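Local coordinates for protein mandelate racemase/muconate lactonizing enzyme (Roseovarius nubinhibens, PDB 2QDD) that probably catalyses a magnesium-assisted reaction of the enolase superfamily, as a member of the mandelate racemase/muconate lactonizing enzyme family whose own substrate is not established, at residues R199-T202 and P203-V207; Q228-H231 and V232-V236. One frame throughout, in Å; residues are numbered along the deposited sequence.

Interaction 1 joins a loop to the start of helix 203-210, and interaction 2 lies along the end of helix 226-233 and the residues after it, both in the enolase-type barrel domain, their centres about 10 Å apart. The two touch directly: CB of A206 meets CG2 of V232 at 3.8 Å, and CD of P203 lies 3.7 Å from OE1 of Q228, both as packing. Each also faces a second subunit. Magnesium ligands lie near both, although no metal is bound to this chain: the side chain of W201 in interaction 1 is about 9 Å from that of E220, and the side chain of C229 in interaction 2 is about 8 Å from that of E244.

Interaction 1 of 2, residues R199-T202 and P203-V207; sequences RAWT and PAIAV
The indole of W201 takes I205 of the first helical turn over one face, and A206 at a slant. Over the face of its five-membered ring stands CG2 of I205, 3.9 Å from the ring centroid and 25° off the ring normal, a CH-pi contact. I205 CG2 comes nearest to W201 CD1, at 3.6 Å. A206 approaches the six-membered ring obliquely, its CB 3.6 Å from W201 CE3. NE1, next to CD1 in the five-membered ring, is hydrogen-bonded to OD2 of D176, which helps fix the rotation of the ring. In I205 the CG2 branch is anti to the backbone N while CG1 lies beside it; the fork sends CG2 to the indole and CD1 to T202, where I205 CD1 is 3.4 Å from T202 OG1.

The setting is the end of a beta-to-alpha loop in the barrel domain, after strand 192-196, which carries the magnesium ligand D196. T202 occupies the N-cap position of helix 203-210, yet its side chain makes no capping bond. Its backbone does the work: A206 N donates to T202 O at 3.1 Å with an N-H...O angle of 178°, the first i to i+4 bond of the helix. OG1 lies between the backbone N and the carbonyl carbon (chi1 47°), against the aliphatic end of I205; it is buried with no polar partner in the model. P203 supplies the first helical residue. With an alanine in place of W201, the I205 methyl and the A206 CB would probably lose the indole they pack against, and D176 OD2 its indole N-H donor. Beyond this turn, P203 packs on G288 of a second subunit, and A204 on W218 of that same neighbour.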
ATOM      1  N   ARG A 199      10.973  26.465   3.849  1.00 38.79           N
ATOM      2  CA  ARG A 199      11.584  25.319   4.547  1.00 33.95           C
ATOM      3  C   ARG A 199      11.892  25.514   6.037  1.00 31.78           C
ATOM      4  O   ARG A 199      12.593  24.700   6.636  1.00 39.53           O
ATOM      5  CB  ARG A 199      12.806  24.774   3.791  1.00 31.42           C
ATOM      6  CG  ARG A 199      12.543  24.444   2.334  1.00 29.61           C
ATOM      7  CD  ARG A 199      13.819  24.111   1.598  1.00 35.19           C
ATOM      8  NE  ARG A 199      14.528  25.326   1.204  1.00 31.08           N
ATOM      9  CZ  ARG A 199      15.647  25.351   0.487  1.00 35.09           C
ATOM     10  NH1 ARG A 199      16.202  26.518   0.179  1.00 34.13           N
ATOM     11  NH2 ARG A 199      16.207  24.224   0.066  1.00 27.98           N
ATOM     12  N   ALA A 200      11.346  26.569   6.633  1.00 35.49           N
ATOM     13  CA  ALA A 200      11.681  26.951   8.006  1.00 39.64           C
ATOM     14  C   ALA A 200      10.965  26.128   9.085  1.00 40.59           C
ATOM     15  O   ALA A 200      11.320  26.209  10.259  1.00 48.69           O
ATOM     16  CB  ALA A 200      11.440  28.440   8.219  1.00 39.88           C
ATOM     17  N   TRP A 201       9.965  25.343   8.692  1.00 37.67           N
ATOM     18  CA  TRP A 201       9.257  24.475   9.625  1.00 31.84           C
ATOM     19  C   TRP A 201       9.808  23.049   9.652  1.00 35.93           C
ATOM     20  O   TRP A 201      10.341  22.551   8.656  1.00 37.74           O
ATOM     21  CB  TRP A 201       7.760  24.464   9.314  1.00 32.22           C
ATOM     22  CG  TRP A 201       7.062  25.750   9.630  1.00 29.31           C
ATOM     23  CD1 TRP A 201       7.504  26.747  10.459  1.00 32.90           C
ATOM     24  CD2 TRP A 201       5.786  26.179   9.132  1.00 31.91           C
ATOM     25  NE1 TRP A 201       6.582  27.769  10.503  1.00 39.40           N
ATOM     26  CE2 TRP A 201       5.522  27.448   9.696  1.00 29.14           C
ATOM     27  CE3 TRP A 201       4.847  25.621   8.252  1.00 35.73           C
ATOM     28  CZ2 TRP A 201       4.356  28.161   9.415  1.00 29.78           C
ATOM     29  CZ3 TRP A 201       3.684  26.328   7.982  1.00 33.08           C
ATOM     30  CH2 TRP A 201       3.453  27.587   8.555  1.00 30.58           C
ATOM     31  N   THR A 202       9.700  22.408  10.811  1.00 36.67           N
ATOM     32  CA  THR A 202       9.691  20.943  10.895  1.00 32.93           C
ATOM     33  C   THR A 202       8.233  20.486  10.753  1.00 28.70           C
ATOM     34  O   THR A 202       7.323  21.316  10.905  1.00 24.96           O
ATOM     35  CB  THR A 202      10.280  20.461  12.242  1.00 37.00           C
ATOM     36  OG1 THR A 202       9.704  21.214  13.318  1.00 37.23           O
ATOM     37  CG2 THR A 202      11.809  20.593  12.248  1.00 31.14           C
ATOM     38  N   PRO A 203       7.995  19.192  10.426  1.00 28.01           N
ATOM     39  CA  PRO A 203       6.612  18.692  10.356  1.00 27.81           C
ATOM     40  C   PRO A 203       5.734  19.012  11.567  1.00 26.58           C
ATOM     41  O   PRO A 203       4.565  19.344  11.391  1.00 27.15           O
ATOM     42  CB  PRO A 203       6.795  17.179  10.209  1.00 28.88           C
ATOM     43  CG  PRO A 203       8.083  17.038   9.508  1.00 23.65           C
ATOM     44  CD  PRO A 203       8.960  18.136  10.058  1.00 25.43           C
ATOM     45  N   ALA A 204       6.310  18.945  12.767  1.00 27.19           N
ATOM     46  CA  ALA A 204       5.606  19.238  14.019  1.00 26.97           C
ATOM     47  C   ALA A 204       5.042  20.654  14.095  1.00 25.20           C
ATOM     48  O   ALA A 204       3.888  20.850  14.487  1.00 31.89           O
ATOM     49  CB  ALA A 204       6.531  19.001  15.185  1.00 25.32           C
ATOM     50  N   ILE A 205       5.862  21.634  13.732  1.00 27.00           N
ATOM     51  CA  ILE A 205       5.454  23.040  13.755  1.00 28.70           C
ATOM     52  C   ILE A 205       4.411  23.299  12.671  1.00 26.62           C
ATOM     53  O   ILE A 205       3.397  23.933  12.939  1.00 26.24           O
ATOM     54  CB  ILE A 205       6.671  24.008  13.624  1.00 32.46           C
ATOM     55  CG1 ILE A 205       7.590  23.879  14.844  1.00 39.53           C
ATOM     56  CG2 ILE A 205       6.210  25.458  13.512  1.00 31.90           C
ATOM     57  CD1 ILE A 205       9.041  24.282  14.582  1.00 48.49           C
ATOM     58  N   ALA A 206       4.649  22.774  11.468  1.00 23.61           N
ATOM     59  CA  ALA A 206       3.681  22.862  10.363  1.00 22.71           C
ATOM     60  C   ALA A 206       2.292  22.338  10.727  1.00 24.88           C
ATOM     61  O   ALA A 206       1.293  23.025  10.511  1.00 21.22           O
ATOM     62  CB  ALA A 206       4.207  22.149   9.137  1.00 22.17           C
ATOM     63  N   VAL A 207       2.241  21.134  11.293  1.00 25.41           N
ATOM     64  CA  VAL A 207       0.982  20.525  11.737  1.00 28.03           C
ATOM     65  C   VAL A 207       0.287  21.394  12.793  1.00 29.74           C
ATOM     66  O   VAL A 207      -0.916  21.628  12.706  1.00 35.99           O
ATOM     67  CB  VAL A 207       1.201  19.061  12.220  1.00 28.24           C
ATOM     68  CG1 VAL A 207      -0.022  18.512  12.942  1.00 32.50           C
ATOM     69  CG2 VAL A 207       1.548  18.166  11.035  1.00 21.36           C
TER

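Interaction 2 of 2, residues Q228-H231 and V232-V236; sequences QCAH and VARRV
H231 and R235, four residues apart, run side by side and point the same way, with the imidazole and guanidinium planes 80° apart. Between them the closest side-chain approach is 4.0 Å, from H231 NE2 to R235 CD, so they meet alongside the arginine's aliphatic part. The histidine ring is carried there with CG anti to the backbone N (chi1 -177°). Both polar ends converge on E262 of a second subunit: H231 NE2 is hydrogen-bonded to its OE2, and R235 NH1 forms a salt bridge with the same oxygen. R235 NH2 is hydrogen-bonded to the backbone O atoms of V236 and N238 of that second subunit.

R234 turns differently. Its chain bends at chi3 (-79°) and folds back, laying one guanidinium face over the carbonyl oxygen of A230, which stands 3.7 Å above the plane over its centre. The backbone beneath is the last part of helix 226-233, within the beta-alpha-beta unit formed with strands 218-220 and 240-242. V232 N bonds to Q228 O at 3.2 Å and A233 N to C229 O at 3.1 Å, whereas R234 N to A230 O is weak at 3.3 Å. V232 sets CG2 3.4 Å from Q228 O, and A233 packs on I240 of strand 240-242.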
ATOM      1  N   GLN A 228       8.928  14.932   4.254  1.00 28.04           N
ATOM      2  CA  GLN A 228       8.396  15.735   5.339  1.00 26.05           C
ATOM      3  C   GLN A 228       7.165  16.518   4.891  1.00 29.17           C
ATOM      4  O   GLN A 228       6.196  16.637   5.639  1.00 36.95           O
ATOM      5  CB  GLN A 228       9.471  16.688   5.850  1.00 24.27           C
ATOM      6  CG  GLN A 228      10.501  16.054   6.760  1.00 25.28           C
ATOM      7  CD  GLN A 228      11.650  16.993   7.071  1.00 31.21           C
ATOM      8  OE1 GLN A 228      11.446  18.180   7.326  1.00 38.13           O
ATOM      9  NE2 GLN A 228      12.867  16.466   7.046  1.00 31.70           N
ATOM     10  N   CYS A 229       7.210  17.042   3.666  1.00 30.26           N
ATOM     11  CA  CYS A 229       6.107  17.817   3.100  1.00 30.70           C
ATOM     12  C   CYS A 229       4.844  16.983   2.851  1.00 28.40           C
ATOM     13  O   CYS A 229       3.728  17.448   3.099  1.00 28.11           O
ATOM     14  CB  CYS A 229       6.553  18.527   1.820  1.00 31.79           C
ATOM     15  SG  CYS A 229       7.578  19.998   2.116  1.00 42.49           S
ATOM     16  N   ALA A 230       5.039  15.753   2.377  1.00 25.16           N
ATOM     17  CA  ALA A 230       3.954  14.801   2.151  1.00 25.27           C
ATOM     18  C   ALA A 230       3.304  14.342   3.458  1.00 29.12           C
ATOM     19  O   ALA A 230       2.098  14.069   3.502  1.00 30.10           O
ATOM     20  CB  ALA A 230       4.479  13.597   1.370  1.00 25.23           C
ATOM     21  N   HIS A 231       4.118  14.256   4.509  1.00 28.70           N
ATOM     22  CA  HIS A 231       3.654  13.973   5.865  1.00 29.53           C
ATOM     23  C   HIS A 231       2.688  15.044   6.357  1.00 26.61           C
ATOM     24  O   HIS A 231       1.591  14.717   6.805  1.00 32.08           O
ATOM     25  CB  HIS A 231       4.847  13.832   6.824  1.00 24.38           C
ATOM     26  CG  HIS A 231       4.464  13.466   8.226  1.00 34.23           C
ATOM     27  ND1 HIS A 231       4.526  12.173   8.697  1.00 38.34           N
ATOM     28  CD2 HIS A 231       4.022  14.223   9.259  1.00 30.17           C
ATOM     29  CE1 HIS A 231       4.135  12.148   9.958  1.00 41.64           C
ATOM     30  NE2 HIS A 231       3.820  13.378  10.321  1.00 33.81           N
ATOM     31  N   VAL A 232       3.107  16.308   6.268  1.00 25.73           N
ATOM     32  CA  VAL A 232       2.285  17.472   6.630  1.00 25.05           C
ATOM     33  C   VAL A 232       0.959  17.515   5.853  1.00 24.51           C
ATOM     34  O   VAL A 232      -0.101  17.730   6.444  1.00 26.55           O
ATOM     35  CB  VAL A 232       3.076  18.791   6.421  1.00 23.78           C
ATOM     36  CG1 VAL A 232       2.204  20.013   6.624  1.00 26.29           C
ATOM     37  CG2 VAL A 232       4.274  18.837   7.351  1.00 33.57           C
ATOM     38  N   ALA A 233       1.039  17.282   4.541  1.00 24.21           N
ATOM     39  CA  ALA A 233      -0.109  17.357   3.634  1.00 23.91           C
ATOM     40  C   ALA A 233      -1.238  16.402   4.000  1.00 23.97           C
ATOM     41  O   ALA A 233      -2.405  16.756   3.875  1.00 33.81           O
ATOM     42  CB  ALA A 233       0.337  17.121   2.193  1.00 22.29           C
ATOM     43  N   ARG A 234      -0.878  15.201   4.464  1.00 26.79           N
ATOM     44  CA  ARG A 234      -1.828  14.208   4.973  1.00 28.16           C
ATOM     45  C   ARG A 234      -2.589  14.631   6.237  1.00 28.11           C
ATOM     46  O   ARG A 234      -3.627  14.054   6.562  1.00 30.64           O
ATOM     47  CB  ARG A 234      -1.118  12.880   5.225  1.00 26.14           C
ATOM     48  CG  ARG A 234      -0.835  12.098   3.955  1.00 40.86           C
ATOM     49  CD  ARG A 234      -0.458  10.649   4.250  1.00 62.75           C
ATOM     50  NE  ARG A 234       0.935  10.510   4.680  1.00 72.14           N
ATOM     51  CZ  ARG A 234       1.983  10.400   3.862  1.00 71.40           C
ATOM     52  NH1 ARG A 234       1.824  10.413   2.541  1.00 64.47           N
ATOM     53  NH2 ARG A 234       3.202  10.280   4.372  1.00 70.96           N
ATOM     54  N   ARG A 235      -2.068  15.637   6.934  1.00 25.47           N
ATOM     55  CA  ARG A 235      -2.492  15.962   8.289  1.00 22.34           C
ATOM     56  C   ARG A 235      -3.137  17.350   8.403  1.00 24.58           C
ATOM     57  O   ARG A 235      -3.657  17.704   9.462  1.00 26.20           O
ATOM     58  CB  ARG A 235      -1.302  15.853   9.249  1.00 19.80           C
ATOM     59  CG  ARG A 235      -0.687  14.452   9.348  1.00 22.36           C
ATOM     60  CD  ARG A 235      -0.117  14.194  10.739  1.00 21.57           C
ATOM     61  NE  ARG A 235      -1.170  14.025  11.738  1.00 24.28           N
ATOM     62  CZ  ARG A 235      -1.034  14.255  13.042  1.00 22.99           C
ATOM     63  NH1 ARG A 235       0.117  14.682  13.546  1.00 23.16           N
ATOM     64  NH2 ARG A 235      -2.064  14.062  13.846  1.00 21.22           N
ATOM     65  N   VAL A 236      -3.079  18.137   7.325  1.00 24.48           N
ATOM     66  CA  VAL A 236      -3.609  19.514   7.311  1.00 20.66           C
ATOM     67  C   VAL A 236      -4.586  19.720   6.140  1.00 21.58           C
ATOM     68  O   VAL A 236      -4.727  18.842   5.286  1.00 21.55           O
ATOM     69  CB  VAL A 236      -2.465  20.594   7.281  1.00 20.22           C
ATOM     70  CG1 VAL A 236      -1.439  20.346   8.389  1.00 18.25           C
ATOM     71  CG2 VAL A 236      -1.771  20.639   5.931  1.00 16.42           C
TER